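Side-chain contacts in protein DUF199/WhiA (Thermotoga maritima, PDB 3HYI), which probably takes part in cell division and chromosome segregation, joining a degenerate LAGLIDADG homing endonuclease domain to a DNA-binding helix-turn-helix domain: residues A226-A231 against L253-N258; E237-E242 against E289-V294; P245-R250 against L281-K286. All blocks are in the same frame, centred on the assembly; numbering follows the deposited sequence.

Contact 1 (A226-A231 against L253-N258); sequences ARQIRA and LVRLRN
The short segments 226-231 of helix 207-238 and 253-257 of helix 246-257 cross at -115°, with axes 9.8 Å apart and Ile229 facing Leu256 at the nearest pair of CA atoms. The polar link is a single hydrogen bond from Arg255 NH1 to Gln228 OE1, 2.9 Å long and fairly straight. The donor lies in the plane of the amide carbonyl and the oxygen meets the edge of the guanidinium, and the two flat groups are nearly coplanar, 21° apart. Arg255 leaves its helix with CG opposite the backbone N (chi1 173°) and then bends at chi2 and chi3, which folds the guanidinium back beside its own helix end. There Arg255 NH2 donates to Asn258 O, 2.9 Å away, and also to Leu261 O, so that one arginine ties Gln228 to two carbonyls at and beyond the end of the helix. Beside this polar pair, Ile229 CG2 meets Leu256 CD1 at 4.3 Å, a looser apolar contact. Asn258 ND2 bonds back to Val254 O. Gln228 also touches Leu263 and Leu281. The arrangement is a helix-helix crossing in the all-helical C-terminal domain, where an arginine fastens the turn leading into the predicted helix-turn-helix motif.

Contact 2 (E237-E242 against E289-V294); sequences ENMGLE and ERFGDV
The end of helix 207-238 and the turn after it, residues 237-242, face the irregular C-terminal segment 289-294, and the CA atoms come nearest, at 7.0 Å, between Asn238 and Phe291. Phe291 carries the contact from its side. Asn238 lies flat on one face of the ring: its CB sits 3.5 Å from the centroid of the Phe291 ring, only 14° off the ring normal, a CH-pi contact. The amide follows the same plane, turned just 7° from the ring, and runs toward the root of the phenylalanine, where Asn238 ND2 is 3.4 Å from Phe291 CB. This amide nitrogen donates to Leu234 O, one turn back in the helix, a bond likely to help keep the amide flat against the ring. On the opposite face lies CB of Arg290, the residue just before, so the ring is sandwiched between two aliphatic carbons. Met239 comes to the far end of the ring. Met239 CG is 4.0 Å from Phe291 CZ, and Met239 SD stands at the ring edge, 5.2 Å from the centroid of Phe291, a Met-aromatic contact. With CG between the backbone N and the carbonyl carbon (chi1 63°), the methionine brings CG and SD to the CZ and CE2 end of the ring, crossing the phenylalanine at about a right angle. This is a surface contact in which an aromatic residue of the tail following helix 274-288 packs on the C-terminal end of helix 207-238, at the margin of the predicted helix-turn-helix region.

Contact 3 (P245-R250 against L281-K286); sequences PEDLRR and LKRIIK
Asp247 and Arg283 join helix 246-250 to helix 281-286 by a salt bridge, across short axes 10.0 Å apart that cross at -96°. Arg283 NH2 donates to Asp247 OD2 over 2.8 Å, but the bond is bent, with an N-H...O angle of 130°. The carboxylate oxygen is approached on its syn side, somewhat out of the carboxylate plane, and it meets the guanidinium at its edge. The two planes are well apart, and NH2 alone makes the hydrogen bond. The same OD2 also forms a salt bridge with Lys280 NZ, so a single oxygen serves two cations, which would probably favour the charged form of the aspartate. Asp247 has CG between its backbone N and carbonyl carbon (chi1 65°), from where OD2 reaches the second helix. An asparagine in place of Asp247 would probably leave Arg283 and Lys280 without their shared negative charge, and the guanidinium less firmly held at that edge. One face of the guanidinium lies against Leu248, whose CD2 is 3.5 Å from Arg283 CZ, so the leucine supports the group whose edge the aspartate binds. Deeper in, Leu248 CB packs on Ile284 CG1 at 4.1 Å, and Ile284 CD1 reaches Leu248 O at 3.5 Å. Pro245 stands at the N-cap position, and its O accepts a hydrogen bond from Arg249 N and a weak one from Leu248 N. Leu248 also touches Ile287, while Ile284 extends to Val251 and Ala252 and, on helix 207-238, to Ile232 and Ile235, so the three helices meet about this isoleucine.

All three contacts lie in the C-terminal helical domain, their centres 11 to 12 Å apart and between 49 and 58 Å from the centre of the elongated chain. They join three elements pairwise: contact 1 sets helix 207-238 against helix 246-257, contact 3 sets helix 246-257 against helix 274-288, and contact 2 brings the tail after helix 274-288 back to the end of helix 207-238. Along the chain, contact 1 crosses both others, whereas both segments of contact 3 fall between those of contact 2. Ala231 packs on Ile285, and Leu253 on Leu241, linking neighbouring contacts. The long helix is thus built into the small domain that carries the predicted helix-turn-helix motif.

Contact 1 (A226-A231 against L253-N258)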
loop_
_atom_site.group_PDB
_atom_site.type_symbol
_atom_site.label_atom_id
_atom_site.label_comp_id
_atom_site.label_asym_id
_atom_site.label_seq_id
_atom_site.Cartn_x
_atom_site.Cartn_y
_atom_site.Cartn_z
ATOM N N ALA A 226 31.657 21.585 24.417
ATOM C CA ALA A 226 32.921 21.704 25.151
ATOM C C ALA A 226 33.853 22.707 24.474
ATOM O O ALA A 226 34.567 23.461 25.135
ATOM C CB ALA A 226 33.603 20.345 25.256
ATOM N N ARG A 227 33.823 22.694 23.146
ATOM C CA ARG A 227 34.632 23.568 22.306
ATOM C C ARG A 227 34.158 25.017 22.390
ATOM O O ARG A 227 34.961 25.946 22.296
ATOM C CB ARG A 227 34.530 23.082 20.860
ATOM C CG ARG A 227 35.741 23.319 19.998
ATOM C CD ARG A 227 35.728 22.374 18.794
ATOM N NE ARG A 227 35.389 23.063 17.550
ATOM N N GLN A 228 32.851 25.199 22.558
ATOM C CA GLN A 228 32.280 26.526 22.743
ATOM C C GLN A 228 32.717 27.078 24.092
ATOM O O GLN A 228 33.230 28.196 24.183
ATOM C CB GLN A 228 30.756 26.467 22.686
ATOM C CG GLN A 228 30.198 26.041 21.337
ATOM C CD GLN A 228 28.818 25.431 21.444
ATOM O OE1 GLN A 228 28.123 25.621 22.435
ATOM N NE2 GLN A 228 28.414 24.695 20.418
ATOM N N ILE A 229 32.515 26.275 25.132
ATOM C CA ILE A 229 32.885 26.655 26.491
ATOM C C ILE A 229 34.372 27.007 26.558
ATOM O O ILE A 229 34.732 28.073 27.054
ATOM C CB ILE A 229 32.546 25.540 27.504
ATOM C CG1 ILE A 229 31.029 25.355 27.608
ATOM C CG2 ILE A 229 33.107 25.870 28.879
ATOM C CD1 ILE A 229 30.615 24.123 28.387
ATOM N N ARG A 230 35.220 26.129 26.025
ATOM C CA ARG A 230 36.670 26.357 25.999
ATOM C C ARG A 230 37.045 27.668 25.296
ATOM O O ARG A 230 37.885 28.424 25.789
ATOM C CB ARG A 230 37.387 25.185 25.321
ATOM C CG ARG A 230 38.895 25.188 25.516
ATOM N N ALA A 231 36.420 27.934 24.151
ATOM C CA ALA A 231 36.661 29.172 23.397
ATOM C C ALA A 231 36.278 30.416 24.202
ATOM O O ALA A 231 36.997 31.411 24.204
ATOM C CB ALA A 231 35.895 29.147 22.077
ATOM N N LEU A 253 28.188 34.841 27.269
ATOM C CA LEU A 253 27.666 34.802 28.637
ATOM C C LEU A 253 26.578 33.741 28.824
ATOM O O LEU A 253 26.622 32.965 29.778
ATOM C CB LEU A 253 27.116 36.174 29.044
ATOM C CG LEU A 253 28.134 37.295 29.274
ATOM C CD1 LEU A 253 27.415 38.592 29.596
ATOM C CD2 LEU A 253 29.110 36.934 30.383
ATOM N N VAL A 254 25.607 33.714 27.916
ATOM C CA VAL A 254 24.492 32.766 27.999
ATOM C C VAL A 254 24.964 31.308 27.912
ATOM O O VAL A 254 24.478 30.454 28.653
ATOM C CB VAL A 254 23.413 33.062 26.918
ATOM C CG1 VAL A 254 22.540 31.851 26.665
ATOM C CG2 VAL A 254 22.555 34.246 27.344
ATOM N N ARG A 255 25.913 31.032 27.020
ATOM C CA ARG A 255 26.524 29.703 26.930
ATOM C C ARG A 255 27.228 29.329 28.240
ATOM O O ARG A 255 27.056 28.224 28.749
ATOM C CB ARG A 255 27.525 29.647 25.771
ATOM C CG ARG A 255 28.349 28.355 25.674
ATOM C CD ARG A 255 27.600 27.223 24.979
ATOM N NE ARG A 255 26.612 26.569 25.834
ATOM C CZ ARG A 255 25.827 25.562 25.457
ATOM N NH1 ARG A 255 25.883 25.068 24.225
ATOM N NH2 ARG A 255 24.971 25.046 26.322
ATOM N N LEU A 256 28.017 30.259 28.770
ATOM C CA LEU A 256 28.831 30.006 29.960
ATOM C C LEU A 256 27.963 29.813 31.203
ATOM O O LEU A 256 28.295 29.014 32.081
ATOM C CB LEU A 256 29.825 31.157 30.181
ATOM C CG LEU A 256 31.120 30.811 30.916
ATOM C CD1 LEU A 256 31.949 29.827 30.098
ATOM C CD2 LEU A 256 31.922 32.070 31.203
ATOM N N ARG A 257 26.850 30.540 31.264
ATOM C CA ARG A 257 25.922 30.445 32.388
ATOM C C ARG A 257 24.948 29.276 32.240
ATOM O O ARG A 257 24.358 28.832 33.226
ATOM C CB ARG A 257 25.153 31.759 32.553
ATOM C CG ARG A 257 26.035 32.926 32.991
ATOM C CD ARG A 257 25.241 34.213 33.161
ATOM N NE ARG A 257 26.115 35.358 33.415
ATOM N N ASN A 258 24.782 28.784 31.011
ATOM C CA ASN A 258 23.877 27.665 30.729
ATOM C C ASN A 258 24.568 26.618 29.867
ATOM O O ASN A 258 24.291 26.519 28.676
ATOM C CB ASN A 258 22.618 28.156 30.007
ATOM C CG ASN A 258 21.908 29.268 30.747
ATOM O OD1 ASN A 258 20.963 29.021 31.495
ATOM N ND2 ASN A 258 22.357 30.503 30.541
#

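Contact 2 (E237-E242 against E289-V294)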
loop_
_atom_site.group_PDB
_atom_site.type_symbol
_atom_site.label_atom_id
_atom_site.label_comp_id
_atom_site.label_asym_id
_atom_site.label_seq_id
_atom_site.Cartn_x
_atom_site.Cartn_y
_atom_site.Cartn_z
ATOM N N GLU A 237 39.686 34.899 29.731
ATOM C CA GLU A 237 41.002 34.973 30.361
ATOM C C GLU A 237 41.912 36.017 29.705
ATOM O O GLU A 237 42.582 36.779 30.405
ATOM C CB GLU A 237 41.681 33.598 30.317
ATOM C CG GLU A 237 43.063 33.562 30.950
ATOM N N ASN A 238 41.912 36.058 28.371
ATOM C CA ASN A 238 42.922 36.811 27.609
ATOM C C ASN A 238 42.539 38.231 27.176
ATOM O O ASN A 238 43.407 39.100 27.108
ATOM C CB ASN A 238 43.359 35.996 26.388
ATOM C CG ASN A 238 44.188 34.782 26.771
ATOM O OD1 ASN A 238 45.385 34.895 27.027
ATOM N ND2 ASN A 238 43.553 33.618 26.819
ATOM N N MET A 239 41.265 38.462 26.858
ATOM C CA MET A 239 40.796 39.804 26.462
ATOM C C MET A 239 39.555 40.307 27.210
ATOM O O MET A 239 39.278 41.504 27.199
ATOM C CB MET A 239 40.535 39.863 24.950
ATOM C CG MET A 239 39.441 38.936 24.442
ATOM S SD MET A 239 39.053 39.217 22.696
ATOM C CE MET A 239 37.885 40.565 22.828
ATOM N N GLY A 240 38.815 39.404 27.845
ATOM C CA GLY A 240 37.577 39.761 28.528
ATOM C C GLY A 240 36.395 39.733 27.578
ATOM O O GLY A 240 36.472 40.241 26.456
ATOM N N LEU A 241 35.294 39.144 28.039
ATOM C CA LEU A 241 34.073 39.021 27.241
ATOM C C LEU A 241 33.411 40.371 27.013
ATOM O O LEU A 241 32.747 40.577 25.999
ATOM C CB LEU A 241 33.076 38.085 27.923
ATOM C CG LEU A 241 33.566 36.664 28.197
ATOM C CD1 LEU A 241 32.461 35.868 28.862
ATOM C CD2 LEU A 241 34.022 35.989 26.905
ATOM N N GLU A 242 33.592 41.283 27.965
ATOM C CA GLU A 242 33.120 42.661 27.824
ATOM C C GLU A 242 33.717 43.363 26.601
ATOM O O GLU A 242 33.173 44.364 26.133
ATOM C CB GLU A 242 33.407 43.482 29.093
ATOM C CG GLU A 242 34.886 43.596 29.491
ATOM C CD GLU A 242 35.367 42.454 30.376
ATOM O OE1 GLU A 242 34.805 41.342 30.291
ATOM O OE2 GLU A 242 36.315 42.675 31.158
ATOM N N GLU A 289 40.915 31.198 18.681
ATOM C CA GLU A 289 42.092 30.521 18.102
ATOM C C GLU A 289 43.378 31.326 18.321
ATOM O O GLU A 289 44.473 30.764 18.390
ATOM C CB GLU A 289 41.888 30.263 16.605
ATOM C CG GLU A 289 40.973 29.086 16.302
ATOM C CD GLU A 289 40.685 28.921 14.817
ATOM O OE1 GLU A 289 41.579 29.205 13.988
ATOM O OE2 GLU A 289 39.560 28.494 14.477
ATOM N N ARG A 290 43.217 32.645 18.383
ATOM C CA ARG A 290 44.221 33.584 18.889
ATOM C C ARG A 290 44.998 33.049 20.091
ATOM O O ARG A 290 46.228 33.053 20.106
ATOM C CB ARG A 290 43.500 34.860 19.348
ATOM C CG ARG A 290 44.104 36.155 18.887
ATOM C CD ARG A 290 43.071 37.271 18.939
ATOM N NE ARG A 290 42.028 37.096 17.926
ATOM C CZ ARG A 290 41.217 38.060 17.494
ATOM N NH1 ARG A 290 41.315 39.299 17.967
ATOM N NH2 ARG A 290 40.302 37.787 16.568
ATOM N N PHE A 291 44.250 32.591 21.092
ATOM C CA PHE A 291 44.762 32.408 22.449
ATOM C C PHE A 291 45.107 30.971 22.823
ATOM O O PHE A 291 45.852 30.746 23.775
ATOM C CB PHE A 291 43.735 32.940 23.453
ATOM C CG PHE A 291 43.288 34.347 23.174
ATOM C CD1 PHE A 291 44.214 35.380 23.102
ATOM C CD2 PHE A 291 41.943 34.642 22.990
ATOM C CE1 PHE A 291 43.807 36.683 22.848
ATOM C CE2 PHE A 291 41.530 35.944 22.735
ATOM C CZ PHE A 291 42.464 36.965 22.664
ATOM N N GLY A 292 44.553 30.003 22.098
ATOM C CA GLY A 292 44.794 28.599 22.409
ATOM C C GLY A 292 44.028 27.624 21.538
ATOM O O GLY A 292 43.283 28.020 20.637
ATOM N N ASP A 293 44.218 26.339 21.824
ATOM C CA ASP A 293 43.600 25.256 21.062
ATOM C C ASP A 293 42.105 25.180 21.367
ATOM O O ASP A 293 41.717 25.030 22.527
ATOM C CB ASP A 293 44.268 23.921 21.412
ATOM C CG ASP A 293 43.705 22.755 20.610
ATOM O OD1 ASP A 293 43.995 22.678 19.395
ATOM O OD2 ASP A 293 42.982 21.916 21.196
ATOM N N VAL A 294 41.276 25.294 20.326
ATOM C CA VAL A 294 39.818 25.229 20.474
ATOM C C VAL A 294 39.163 24.619 19.232
ATOM O O VAL A 294 39.675 23.653 18.657
ATOM C CB VAL A 294 39.198 26.630 20.723
ATOM C CG1 VAL A 294 40.073 27.451 21.639
ATOM C CG2 VAL A 294 38.995 27.370 19.406
#

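Contact 3 (P245-R250 against L281-K286)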
loop_
_atom_site.group_PDB
_atom_site.type_symbol
_atom_site.label_atom_id
_atom_site.label_comp_id
_atom_site.label_asym_id
_atom_site.label_seq_id
_atom_site.Cartn_x
_atom_site.Cartn_y
_atom_site.Cartn_z
ATOM N N PRO A 245 32.337 42.150 20.526
ATOM C CA PRO A 245 31.172 42.850 19.983
ATOM C C PRO A 245 29.910 42.477 20.760
ATOM O O PRO A 245 29.719 41.304 21.098
ATOM C CB PRO A 245 31.088 42.336 18.543
ATOM C CG PRO A 245 32.471 41.902 18.209
ATOM C CD PRO A 245 33.080 41.416 19.485
ATOM N N GLU A 246 29.066 43.471 21.034
ATOM C CA GLU A 246 27.901 43.307 21.910
ATOM C C GLU A 246 27.147 41.992 21.706
ATOM O O GLU A 246 26.834 41.300 22.673
ATOM C CB GLU A 246 26.934 44.481 21.732
ATOM N N ASP A 247 26.869 41.647 20.449
ATOM C CA ASP A 247 26.058 40.461 20.141
ATOM C C ASP A 247 26.779 39.141 20.432
ATOM O O ASP A 247 26.143 38.155 20.812
ATOM C CB ASP A 247 25.557 40.494 18.691
ATOM C CG ASP A 247 26.678 40.414 17.673
ATOM O OD1 ASP A 247 27.744 41.032 17.890
ATOM O OD2 ASP A 247 26.478 39.735 16.645
ATOM N N LEU A 248 28.098 39.126 20.262
ATOM C CA LEU A 248 28.904 37.965 20.638
ATOM C C LEU A 248 29.065 37.869 22.153
ATOM O O LEU A 248 29.181 36.773 22.701
ATOM C CB LEU A 248 30.283 38.024 19.974
ATOM C CG LEU A 248 30.321 37.982 18.444
ATOM C CD1 LEU A 248 31.761 37.799 17.966
ATOM C CD2 LEU A 248 29.429 36.883 17.882
ATOM N N ARG A 249 29.076 39.016 22.823
ATOM C CA ARG A 249 29.252 39.058 24.270
ATOM C C ARG A 249 28.100 38.388 25.011
ATOM O O ARG A 249 28.324 37.625 25.950
ATOM C CB ARG A 249 29.398 40.498 24.745
ATOM C CG ARG A 249 29.558 40.635 26.244
ATOM C CD ARG A 249 29.708 42.083 26.624
ATOM N NE ARG A 249 28.463 42.808 26.386
ATOM C CZ ARG A 249 27.447 42.878 27.245
ATOM N NH1 ARG A 249 27.516 42.281 28.433
ATOM N NH2 ARG A 249 26.352 43.560 26.920
ATOM N N ARG A 250 26.872 38.685 24.588
ATOM C CA ARG A 250 25.679 38.100 25.200
ATOM C C ARG A 250 25.603 36.595 24.966
ATOM O O ARG A 250 25.169 35.848 25.845
ATOM C CB ARG A 250 24.414 38.763 24.654
ATOM C CG ARG A 250 24.288 40.231 25.016
ATOM C CD ARG A 250 22.911 40.762 24.655
ATOM N NE ARG A 250 22.749 40.935 23.209
ATOM C CZ ARG A 250 23.226 41.962 22.506
ATOM N NH1 ARG A 250 23.919 42.935 23.097
ATOM N NH2 ARG A 250 23.015 42.020 21.194
ATOM N N LEU A 281 28.463 31.577 17.736
ATOM C CA LEU A 281 29.381 30.697 18.448
ATOM C C LEU A 281 30.591 30.325 17.586
ATOM O O LEU A 281 31.705 30.220 18.099
ATOM C CB LEU A 281 28.656 29.436 18.931
ATOM C CG LEU A 281 27.775 29.644 20.165
ATOM C CD1 LEU A 281 26.778 28.505 20.319
ATOM C CD2 LEU A 281 28.632 29.793 21.422
ATOM N N LYS A 282 30.372 30.135 16.285
ATOM C CA LYS A 282 31.467 29.851 15.346
ATOM C C LYS A 282 32.452 31.022 15.260
ATOM O O LYS A 282 33.666 30.818 15.206
ATOM C CB LYS A 282 30.921 29.532 13.954
ATOM C CG LYS A 282 30.107 28.251 13.886
ATOM N N ARG A 283 31.922 32.244 15.248
ATOM C CA ARG A 283 32.753 33.448 15.281
ATOM C C ARG A 283 33.574 33.540 16.563
ATOM O O ARG A 283 34.752 33.901 16.530
ATOM C CB ARG A 283 31.893 34.706 15.157
ATOM C CG ARG A 283 31.332 34.943 13.766
ATOM C CD ARG A 283 31.040 36.421 13.544
ATOM N NE ARG A 283 29.733 36.819 14.070
ATOM C CZ ARG A 283 29.433 38.024 14.555
ATOM N NH1 ARG A 283 30.346 38.991 14.633
ATOM N NH2 ARG A 283 28.204 38.265 14.987
ATOM N N ILE A 284 32.936 33.226 17.687
ATOM C CA ILE A 284 33.598 33.245 18.988
ATOM C C ILE A 284 34.756 32.245 19.020
ATOM O O ILE A 284 35.840 32.557 19.506
ATOM C CB ILE A 284 32.593 32.957 20.131
ATOM C CG1 ILE A 284 31.678 34.165 20.343
ATOM C CG2 ILE A 284 33.320 32.621 21.425
ATOM C CD1 ILE A 284 30.486 33.884 21.239
ATOM N N ILE A 285 34.520 31.051 18.488
ATOM C CA ILE A 285 35.565 30.029 18.378
ATOM C C ILE A 285 36.712 30.492 17.467
ATOM O O ILE A 285 37.884 30.276 17.783
ATOM C CB ILE A 285 34.983 28.691 17.871
ATOM C CG1 ILE A 285 34.107 28.055 18.955
ATOM C CG2 ILE A 285 36.094 27.723 17.472
ATOM C CD1 ILE A 285 33.293 26.873 18.465
ATOM N N LYS A 286 36.366 31.129 16.350
ATOM C CA LYS A 286 37.355 31.720 15.436
ATOM C C LYS A 286 38.229 32.754 16.155
ATOM O O LYS A 286 39.447 32.779 15.971
ATOM C CB LYS A 286 36.648 32.338 14.215
ATOM C CG LYS A 286 37.447 33.375 13.411
ATOM C CD LYS A 286 38.671 32.785 12.721
ATOM C CE LYS A 286 39.467 33.875 12.013
ATOM N NZ LYS A 286 40.628 33.343 11.243
#